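Local coordinates for protein (hdlp (histone deacetylase-like protein)) (Aquifex aeolicus, PDB 1C3P), which is a zinc-binding histone deacetylase homologue that binds the inhibitors TSA and SAHA and probably removes acetyl groups from its substrates, at residues G174-F179 with N217-L222; Q184-S189 with E240-V245; L235-E240 with D366-A371. One frame throughout, in Å; residues are numbered along the deposited sequence.

Overall arrangement
The three contacts are neighbours on one side of the chain, around the strands 185-192 and 217-222 at one edge of the parallel sheet. Contact 1 lies on one face of the sheet and contact 2 on the other. Contact 1 is buried yet polar, with amides meeting between helix 173-179 and the outermost strand. Contact 2 is also buried but wholly apolar, and joins the next strand inward to helix 228-245. Contact 3 uses the same helix 228-245 and adds the last helix, 362-372, outside the sheet. It grades from buried leucine packing to a lysine near the surface. Backbone hydrogen bonds of Leu218 and Ile220 with Val187 and Ser189 tie contacts 1 and 2 together.

Contact 1: residues G174-F179 with N217-L222; sequences GVQEAF and NLNIPL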
loop_
_atom_site.group_PDB
_atom_site.type_symbol
_atom_site.label_atom_id
_atom_site.label_comp_id
_atom_site.label_asym_id
_atom_site.label_seq_id
_atom_site.Cartn_x
_atom_site.Cartn_y
_atom_site.Cartn_z
ATOM N N GLY A 174 -3.987 -7.141 8.685
ATOM C CA GLY A 174 -4.383 -6.191 9.701
ATOM C C GLY A 174 -5.752 -5.612 9.364
ATOM O O GLY A 174 -6.630 -5.573 10.221
ATOM N N VAL A 175 -5.942 -5.150 8.129
ATOM C CA VAL A 175 -7.238 -4.593 7.716
ATOM C C VAL A 175 -8.341 -5.675 7.757
ATOM O O VAL A 175 -9.481 -5.409 8.151
ATOM C CB VAL A 175 -7.141 -3.990 6.285
ATOM C CG1 VAL A 175 -8.472 -3.292 5.893
ATOM C CG2 VAL A 175 -5.979 -2.996 6.228
ATOM N N GLN A 176 -8.010 -6.892 7.342
ATOM C CA GLN A 176 -9.008 -7.966 7.367
ATOM C C GLN A 176 -9.562 -8.175 8.771
ATOM O O GLN A 176 -10.771 -8.215 8.983
ATOM C CB GLN A 176 -8.406 -9.287 6.877
ATOM C CG GLN A 176 -9.377 -10.454 7.004
ATOM C CD GLN A 176 -8.868 -11.718 6.379
ATOM O OE1 GLN A 176 -8.565 -11.747 5.184
ATOM N NE2 GLN A 176 -8.776 -12.792 7.178
ATOM N N GLU A 177 -8.665 -8.314 9.736
ATOM C CA GLU A 177 -9.091 -8.531 11.116
ATOM C C GLU A 177 -9.937 -7.378 11.627
ATOM O O GLU A 177 -10.964 -7.572 12.288
ATOM C CB GLU A 177 -7.862 -8.700 12.005
ATOM C CG GLU A 177 -8.198 -8.990 13.469
ATOM C CD GLU A 177 -6.954 -9.260 14.291
ATOM O OE1 GLU A 177 -6.506 -8.364 15.043
ATOM O OE2 GLU A 177 -6.404 -10.372 14.156
ATOM N N ALA A 178 -9.509 -6.167 11.302
ATOM C CA ALA A 178 -10.201 -4.961 11.746
ATOM C C ALA A 178 -11.682 -4.863 11.363
ATOM O O ALA A 178 -12.500 -4.321 12.117
ATOM C CB ALA A 178 -9.453 -3.733 11.240
ATOM N N PHE A 179 -12.036 -5.391 10.200
ATOM C CA PHE A 179 -13.410 -5.298 9.726
ATOM C C PHE A 179 -14.050 -6.624 9.396
ATOM O O PHE A 179 -15.084 -6.674 8.723
ATOM C CB PHE A 179 -13.428 -4.396 8.501
ATOM C CG PHE A 179 -12.813 -3.070 8.768
ATOM C CD1 PHE A 179 -11.534 -2.763 8.297
ATOM C CD2 PHE A 179 -13.460 -2.164 9.603
ATOM C CE1 PHE A 179 -10.904 -1.562 8.664
ATOM C CE2 PHE A 179 -12.838 -0.963 9.976
ATOM C CZ PHE A 179 -11.555 -0.667 9.504
ATOM N N ASN A 217 -15.610 -9.973 3.051
ATOM C CA ASN A 217 -14.158 -9.999 3.004
ATOM C C ASN A 217 -13.872 -10.944 1.849
ATOM O O ASN A 217 -14.451 -12.017 1.776
ATOM C CB ASN A 217 -13.554 -10.545 4.298
ATOM C CG ASN A 217 -12.032 -10.518 4.279
ATOM O OD1 ASN A 217 -11.366 -11.527 4.001
ATOM N ND2 ASN A 217 -11.473 -9.352 4.554
ATOM N N LEU A 218 -12.994 -10.548 0.938
ATOM C CA LEU A 218 -12.712 -11.403 -0.204
ATOM C C LEU A 218 -11.227 -11.392 -0.477
ATOM O O LEU A 218 -10.672 -10.346 -0.827
ATOM C CB LEU A 218 -13.452 -10.893 -1.452
ATOM C CG LEU A 218 -13.684 -11.898 -2.593
ATOM C CD1 LEU A 218 -14.045 -11.153 -3.868
ATOM C CD2 LEU A 218 -12.469 -12.729 -2.835
ATOM N N ASN A 219 -10.589 -12.544 -0.298
ATOM C CA ASN A 219 -9.163 -12.685 -0.570
ATOM C C ASN A 219 -8.992 -13.422 -1.888
ATOM O O ASN A 219 -9.645 -14.433 -2.122
ATOM C CB ASN A 219 -8.443 -13.505 0.521
ATOM C CG ASN A 219 -8.383 -12.794 1.854
ATOM O OD1 ASN A 219 -8.229 -11.572 1.906
ATOM N ND2 ASN A 219 -8.458 -13.561 2.948
ATOM N N ILE A 220 -8.102 -12.925 -2.745
ATOM C CA ILE A 220 -7.851 -13.574 -4.032
ATOM C C ILE A 220 -6.360 -13.969 -3.991
ATOM O O ILE A 220 -5.485 -13.196 -4.391
ATOM C CB ILE A 220 -8.109 -12.584 -5.193
ATOM C CG1 ILE A 220 -9.559 -12.064 -5.154
ATOM C CG2 ILE A 220 -7.773 -13.246 -6.515
ATOM C CD1 ILE A 220 -10.638 -13.082 -5.510
ATOM N N PRO A 221 -6.049 -15.189 -3.515
ATOM C CA PRO A 221 -4.654 -15.630 -3.434
ATOM C C PRO A 221 -4.177 -16.006 -4.823
ATOM O O PRO A 221 -4.878 -16.718 -5.530
ATOM C CB PRO A 221 -4.730 -16.853 -2.495
ATOM C CG PRO A 221 -6.159 -16.788 -1.915
ATOM C CD PRO A 221 -6.929 -16.280 -3.078
ATOM N N LEU A 222 -2.991 -15.529 -5.207
ATOM C CA LEU A 222 -2.443 -15.785 -6.533
ATOM C C LEU A 222 -1.089 -16.494 -6.498
ATOM O O LEU A 222 -0.322 -16.343 -5.551
ATOM C CB LEU A 222 -2.348 -14.468 -7.292
ATOM C CG LEU A 222 -3.756 -13.881 -7.475
ATOM C CD1 LEU A 222 -3.674 -12.438 -7.981
ATOM C CD2 LEU A 222 -4.536 -14.753 -8.441
#
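The side-chain amides of Gln176 and Asn219 meet almost coplanar, their planes 25° apart. The amide of Asn217 stands nearly perpendicular to that of Gln176. Gln176 CG sits above the plane of the Asn217 amide, well to one side of its centre. On the helix side, the Phe179 ring has Ala178 CB 3.6 Å above one face, offset toward the rim, and Val175 CG1 at its edge. Phe179 turns its ring to helix 146-156 and leaves the meeting with the strand to Gln176.

A hydrogen bond runs from Asn219 ND2 to Gln176 OE1, at 2.9 Å with an N-H...O angle of 156°. OE1 sits too close to another atom of the model, so its place and the length of this bond are somewhat doubtful. Gln176 reaches this far because its chain is stretched out, with CG anti to the backbone N (chi1 175°). The backbones stay well apart, and the nearest CA atoms, those of Gln176 and Asn217, are 7.0 Å from each other.

The setting is the alpha/beta fold of the deacetylase family. Helix 173-179 forms the connection of a beta-alpha-beta crossover from strand 162-166 to strand 185-192. Strand 217-222 runs parallel to strand 185-192 and is the outermost strand on this side. The contact thus links the crossover helix to the sheet edge.

Gln176 and Asn219 each have a further polar partner. Gln176 NE2 bonds to Glu207 OE1, and Asn219 ND2 also bonds to the carbonyl O of Phe204. These bonds are likely to fix the rotation of both side chains, and they satisfy Gln176 NE2 and Asn219 ND2 in a buried place. The side chain of Asn219 is about 11 Å from those of His170 and Asp168, two zinc ligands of this protein whose metal is absent from this model.

Contact 2: residues Q184-S189 with E240-V245; sequences QVFVLS and EIVKEV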
loop_
_atom_site.group_PDB
_atom_site.type_symbol
_atom_site.label_atom_id
_atom_site.label_comp_id
_atom_site.label_asym_id
_atom_site.label_seq_id
_atom_site.Cartn_x
_atom_site.Cartn_y
_atom_site.Cartn_z
ATOM N N GLN A 184 -20.410 -3.249 7.218
ATOM C CA GLN A 184 -20.325 -1.852 6.819
ATOM C C GLN A 184 -19.047 -1.598 6.027
ATOM O O GLN A 184 -18.914 -0.596 5.325
ATOM C CB GLN A 184 -20.368 -0.935 8.029
ATOM C CG GLN A 184 -21.656 -1.045 8.824
ATOM C CD GLN A 184 -21.843 0.102 9.786
ATOM O OE1 GLN A 184 -20.967 0.406 10.587
ATOM N NE2 GLN A 184 -22.997 0.744 9.714
ATOM N N VAL A 185 -18.100 -2.509 6.164
ATOM C CA VAL A 185 -16.855 -2.383 5.432
ATOM C C VAL A 185 -16.668 -3.667 4.650
ATOM O O VAL A 185 -16.970 -4.751 5.151
ATOM C CB VAL A 185 -15.662 -2.176 6.395
ATOM C CG1 VAL A 185 -14.365 -1.954 5.590
ATOM C CG2 VAL A 185 -15.943 -0.981 7.310
ATOM N N PHE A 186 -16.199 -3.538 3.413
ATOM C CA PHE A 186 -15.942 -4.688 2.562
ATOM C C PHE A 186 -14.479 -4.573 2.183
ATOM O O PHE A 186 -14.045 -3.524 1.732
ATOM C CB PHE A 186 -16.809 -4.649 1.287
ATOM C CG PHE A 186 -16.716 -5.906 0.471
ATOM C CD1 PHE A 186 -17.810 -6.755 0.352
ATOM C CD2 PHE A 186 -15.517 -6.278 -0.133
ATOM C CE1 PHE A 186 -17.709 -7.955 -0.351
ATOM C CE2 PHE A 186 -15.409 -7.470 -0.837
ATOM C CZ PHE A 186 -16.516 -8.314 -0.943
ATOM N N VAL A 187 -13.718 -5.644 2.388
ATOM C CA VAL A 187 -12.302 -5.629 2.066
ATOM C C VAL A 187 -12.011 -6.628 0.965
ATOM O O VAL A 187 -12.413 -7.782 1.050
ATOM C CB VAL A 187 -11.424 -6.001 3.315
ATOM C CG1 VAL A 187 -9.941 -6.076 2.930
ATOM C CG2 VAL A 187 -11.633 -4.985 4.425
ATOM N N LEU A 188 -11.337 -6.164 -0.078
ATOM C CA LEU A 188 -10.925 -7.014 -1.184
ATOM C C LEU A 188 -9.420 -6.951 -1.282
ATOM O O LEU A 188 -8.834 -5.866 -1.353
ATOM C CB LEU A 188 -11.505 -6.538 -2.518
ATOM C CG LEU A 188 -10.852 -7.089 -3.807
ATOM C CD1 LEU A 188 -11.014 -8.604 -3.918
ATOM C CD2 LEU A 188 -11.479 -6.412 -5.015
ATOM N N SER A 189 -8.773 -8.099 -1.273
ATOM C CA SER A 189 -7.327 -8.084 -1.429
ATOM C C SER A 189 -6.855 -9.099 -2.435
ATOM O O SER A 189 -7.282 -10.238 -2.395
ATOM C CB SER A 189 -6.614 -8.382 -0.105
ATOM O OG SER A 189 -5.219 -8.357 -0.346
ATOM N N GLU A 240 -16.005 -7.579 -10.096
ATOM C CA GLU A 240 -17.375 -7.882 -10.488
ATOM C C GLU A 240 -18.103 -8.564 -9.328
ATOM O O GLU A 240 -19.285 -8.304 -9.078
ATOM C CB GLU A 240 -17.375 -8.758 -11.755
ATOM C CG GLU A 240 -18.753 -9.108 -12.293
ATOM C CD GLU A 240 -18.704 -9.652 -13.713
ATOM O OE1 GLU A 240 -17.985 -10.648 -13.953
ATOM O OE2 GLU A 240 -19.388 -9.077 -14.592
ATOM N N ILE A 241 -17.388 -9.421 -8.612
ATOM C CA ILE A 241 -17.948 -10.116 -7.465
ATOM C C ILE A 241 -18.339 -9.106 -6.394
ATOM O O ILE A 241 -19.416 -9.192 -5.804
ATOM C CB ILE A 241 -16.934 -11.124 -6.860
ATOM C CG1 ILE A 241 -16.671 -12.254 -7.853
ATOM C CG2 ILE A 241 -17.468 -11.683 -5.523
ATOM C CD1 ILE A 241 -15.627 -13.262 -7.392
ATOM N N VAL A 242 -17.459 -8.140 -6.146
ATOM C CA VAL A 242 -17.736 -7.132 -5.140
ATOM C C VAL A 242 -18.911 -6.264 -5.574
ATOM O O VAL A 242 -19.853 -6.049 -4.808
ATOM C CB VAL A 242 -16.520 -6.216 -4.910
ATOM C CG1 VAL A 242 -16.889 -5.099 -3.942
ATOM C CG2 VAL A 242 -15.341 -7.034 -4.360
ATOM N N LYS A 243 -18.845 -5.778 -6.809
ATOM C CA LYS A 243 -19.896 -4.920 -7.334
ATOM C C LYS A 243 -21.274 -5.553 -7.244
ATOM O O LYS A 243 -22.251 -4.867 -6.955
ATOM C CB LYS A 243 -19.624 -4.538 -8.790
ATOM C CG LYS A 243 -20.739 -3.669 -9.372
ATOM C CD LYS A 243 -20.645 -3.499 -10.884
ATOM C CE LYS A 243 -19.417 -2.724 -11.309
ATOM N NZ LYS A 243 -19.383 -2.572 -12.794
ATOM N N GLU A 244 -21.371 -6.856 -7.475
ATOM C CA GLU A 244 -22.691 -7.490 -7.420
ATOM C C GLU A 244 -23.257 -7.628 -6.010
ATOM O O GLU A 244 -24.457 -7.825 -5.837
ATOM C CB GLU A 244 -22.662 -8.873 -8.076
ATOM C CG GLU A 244 -22.188 -8.864 -9.529
ATOM C CD GLU A 244 -22.367 -10.212 -10.215
ATOM O OE1 GLU A 244 -21.884 -10.371 -11.361
ATOM O OE2 GLU A 244 -23.006 -11.105 -9.614
ATOM N N VAL A 245 -22.399 -7.511 -5.007
ATOM C CA VAL A 245 -22.818 -7.660 -3.623
ATOM C C VAL A 245 -22.676 -6.406 -2.761
ATOM O O VAL A 245 -23.310 -6.298 -1.715
ATOM C CB VAL A 245 -22.012 -8.791 -2.941
ATOM C CG1 VAL A 245 -22.348 -8.868 -1.458
ATOM C CG2 VAL A 245 -22.330 -10.114 -3.608
#
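Val242 of helix 228-245 presents both its methyl groups to the same face of the Phe186 ring. CG1 stands over the centre of the ring, 4.2 Å from the centroid and 12° off the ring normal, a CH-pi contact. CG2 lies out past the rim at the CE2 edge, on the same side of the plane, 3.6 Å from Phe186 CE2. The same CG2 also touches Leu188 CD2 at 4.0 Å, so one methyl meets two side chains of the strand.

Phe186 and Leu188 are two residues apart on strand 185-192, and both point to the helix, while Val187 points the other way. Phe186 swings its CG anti to the backbone N (chi1 -172°), which carries the ring out to the helix. This is helix-on-sheet packing in an alpha/beta fold. Leu163 of the neighbouring strand touches both Phe186 and Val242, and Phe246 meets the Phe186 ring with the planes at about 45°.

All the touching atoms are carbons. The contact therefore rests on burial and shape fit, with the CH-pi term the one part that depends on ring orientation.

Contact 3: residues L235-E240 with D366-A371; sequences LEKSLE and DTLEKA
Leu368 packs against the carbon chain of Lys237, where the last helix, 362-372, leans on helix 228-245. This is a helix-helix contact outside the parallel sheet of the alpha/beta fold.

The inner part is close. Lys237 CD lies 3.5 Å from Leu368 CB, and Lys237 CG is 3.7 Å from Leu368 CD1. The leucine has CG anti to its carbonyl carbon (chi1 -83°), which directs the branch at the other helix. It fits beside Ser238 as well as Lys237. Its other neighbours are Ile220 of the edge strand and Phe233 and Ala234 of helix 228-245. Ser238 keeps its hydroxyl turned into its own helix, where OG bonds to the carbonyl O of Ala234.

The outer part is looser. The lysine chain bends at chi2 and chi3 and leads its amine away from the leucine. Lys237 NZ is 6.9 Å from Glu369 OE2, too far for a salt bridge, so the opposite charges can add at most a weak long-range attraction. With an alanine here, CG and CD would be gone, and Leu368 would probably lose the cover they give to its CB and CD1.

At the inner end of the contact, Leu368 CD1 comes to rest 3.9 Å from the backbone N of Ser238.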
loop_
_atom_site.group_PDB
_atom_site.type_symbol
_atom_site.label_atom_id
_atom_site.label_comp_id
_atom_site.label_asym_id
_atom_site.label_seq_id
_atom_site.Cartn_x
_atom_site.Cartn_y
_atom_site.Cartn_z
ATOM N N LEU A 235 -8.213 -9.233 -11.173
ATOM C CA LEU A 235 -8.743 -7.953 -10.711
ATOM C C LEU A 235 -10.153 -7.690 -11.262
ATOM O O LEU A 235 -11.087 -7.394 -10.512
ATOM C CB LEU A 235 -7.813 -6.825 -11.164
ATOM C CG LEU A 235 -7.599 -5.602 -10.269
ATOM C CD1 LEU A 235 -7.440 -4.386 -11.178
ATOM C CD2 LEU A 235 -8.749 -5.410 -9.279
ATOM N N GLU A 236 -10.307 -7.804 -12.578
ATOM C CA GLU A 236 -11.605 -7.561 -13.218
ATOM C C GLU A 236 -12.698 -8.484 -12.682
ATOM O O GLU A 236 -13.816 -8.044 -12.393
ATOM C CB GLU A 236 -11.498 -7.762 -14.734
ATOM C CG GLU A 236 -10.430 -6.926 -15.387
ATOM C CD GLU A 236 -10.203 -7.297 -16.841
ATOM O OE1 GLU A 236 -9.826 -8.466 -17.124
ATOM O OE2 GLU A 236 -10.400 -6.411 -17.695
ATOM N N LYS A 237 -12.368 -9.763 -12.555
ATOM C CA LYS A 237 -13.326 -10.738 -12.064
ATOM C C LYS A 237 -13.678 -10.521 -10.594
ATOM O O LYS A 237 -14.839 -10.656 -10.200
ATOM C CB LYS A 237 -12.769 -12.145 -12.290
ATOM C CG LYS A 237 -13.769 -13.250 -12.082
ATOM C CD LYS A 237 -13.522 -14.356 -13.091
ATOM C CE LYS A 237 -13.704 -13.819 -14.506
ATOM N NZ LYS A 237 -13.447 -14.857 -15.535
ATOM N N SER A 238 -12.690 -10.190 -9.765
ATOM C CA SER A 238 -13.004 -9.978 -8.361
ATOM C C SER A 238 -13.815 -8.691 -8.162
ATOM O O SER A 238 -14.700 -8.632 -7.304
ATOM C CB SER A 238 -11.720 -9.966 -7.507
ATOM O OG SER A 238 -10.856 -8.911 -7.848
ATOM N N LEU A 239 -13.535 -7.658 -8.952
ATOM C CA LEU A 239 -14.300 -6.424 -8.810
ATOM C C LEU A 239 -15.759 -6.678 -9.153
ATOM O O LEU A 239 -16.654 -6.077 -8.560
ATOM C CB LEU A 239 -13.743 -5.310 -9.704
ATOM C CG LEU A 239 -12.319 -4.809 -9.432
ATOM C CD1 LEU A 239 -11.948 -3.769 -10.488
ATOM C CD2 LEU A 239 -12.209 -4.186 -8.047
ATOM N N GLU A 240 -16.005 -7.579 -10.096
ATOM C CA GLU A 240 -17.375 -7.882 -10.488
ATOM C C GLU A 240 -18.103 -8.564 -9.328
ATOM O O GLU A 240 -19.285 -8.304 -9.078
ATOM C CB GLU A 240 -17.375 -8.758 -11.755
ATOM C CG GLU A 240 -18.753 -9.108 -12.293
ATOM C CD GLU A 240 -18.704 -9.652 -13.713
ATOM O OE1 GLU A 240 -17.985 -10.648 -13.953
ATOM O OE2 GLU A 240 -19.388 -9.077 -14.592
ATOM N N ASP A 366 -9.548 -21.084 -11.804
ATOM C CA ASP A 366 -10.261 -21.843 -10.780
ATOM C C ASP A 366 -10.480 -21.029 -9.499
ATOM O O ASP A 366 -11.550 -21.085 -8.895
ATOM C CB ASP A 366 -9.522 -23.150 -10.429
ATOM C CG ASP A 366 -9.447 -24.117 -11.600
ATOM O OD1 ASP A 366 -10.316 -24.054 -12.503
ATOM O OD2 ASP A 366 -8.533 -24.965 -11.604
ATOM N N THR A 367 -9.468 -20.284 -9.076
ATOM C CA THR A 367 -9.602 -19.473 -7.861
ATOM C C THR A 367 -10.751 -18.473 -8.007
ATOM O O THR A 367 -11.600 -18.348 -7.117
ATOM C CB THR A 367 -8.293 -18.739 -7.574
ATOM O OG1 THR A 367 -7.281 -19.703 -7.261
ATOM C CG2 THR A 367 -8.456 -17.781 -6.412
ATOM N N LEU A 368 -10.792 -17.772 -9.136
ATOM C CA LEU A 368 -11.861 -16.801 -9.360
ATOM C C LEU A 368 -13.232 -17.455 -9.490
ATOM O O LEU A 368 -14.236 -16.858 -9.103
ATOM C CB LEU A 368 -11.574 -15.930 -10.591
ATOM C CG LEU A 368 -10.645 -14.724 -10.343
ATOM C CD1 LEU A 368 -11.322 -13.775 -9.353
ATOM C CD2 LEU A 368 -9.294 -15.180 -9.787
ATOM N N GLU A 369 -13.290 -18.670 -10.034
ATOM C CA GLU A 369 -14.583 -19.349 -10.136
ATOM C C GLU A 369 -15.060 -19.744 -8.727
ATOM O O GLU A 369 -16.243 -19.631 -8.417
ATOM C CB GLU A 369 -14.484 -20.589 -11.040
ATOM C CG GLU A 369 -14.304 -20.252 -12.527
ATOM C CD GLU A 369 -14.186 -21.486 -13.415
ATOM O OE1 GLU A 369 -15.089 -22.350 -13.366
ATOM O OE2 GLU A 369 -13.193 -21.586 -14.171
ATOM N N LYS A 370 -14.151 -20.210 -7.873
ATOM C CA LYS A 370 -14.541 -20.578 -6.509
ATOM C C LYS A 370 -14.912 -19.328 -5.722
ATOM O O LYS A 370 -15.828 -19.349 -4.899
ATOM C CB LYS A 370 -13.412 -21.314 -5.771
ATOM C CG LYS A 370 -13.235 -22.775 -6.156
ATOM C CD LYS A 370 -12.232 -23.460 -5.222
ATOM C CE LYS A 370 -12.179 -24.967 -5.463
ATOM N NZ LYS A 370 -11.260 -25.676 -4.515
ATOM N N ALA A 371 -14.192 -18.239 -5.977
ATOM C CA ALA A 371 -14.452 -16.970 -5.302
ATOM C C ALA A 371 -15.861 -16.473 -5.603
ATOM O O ALA A 371 -16.530 -15.932 -4.724
ATOM C CB ALA A 371 -13.438 -15.917 -5.741
#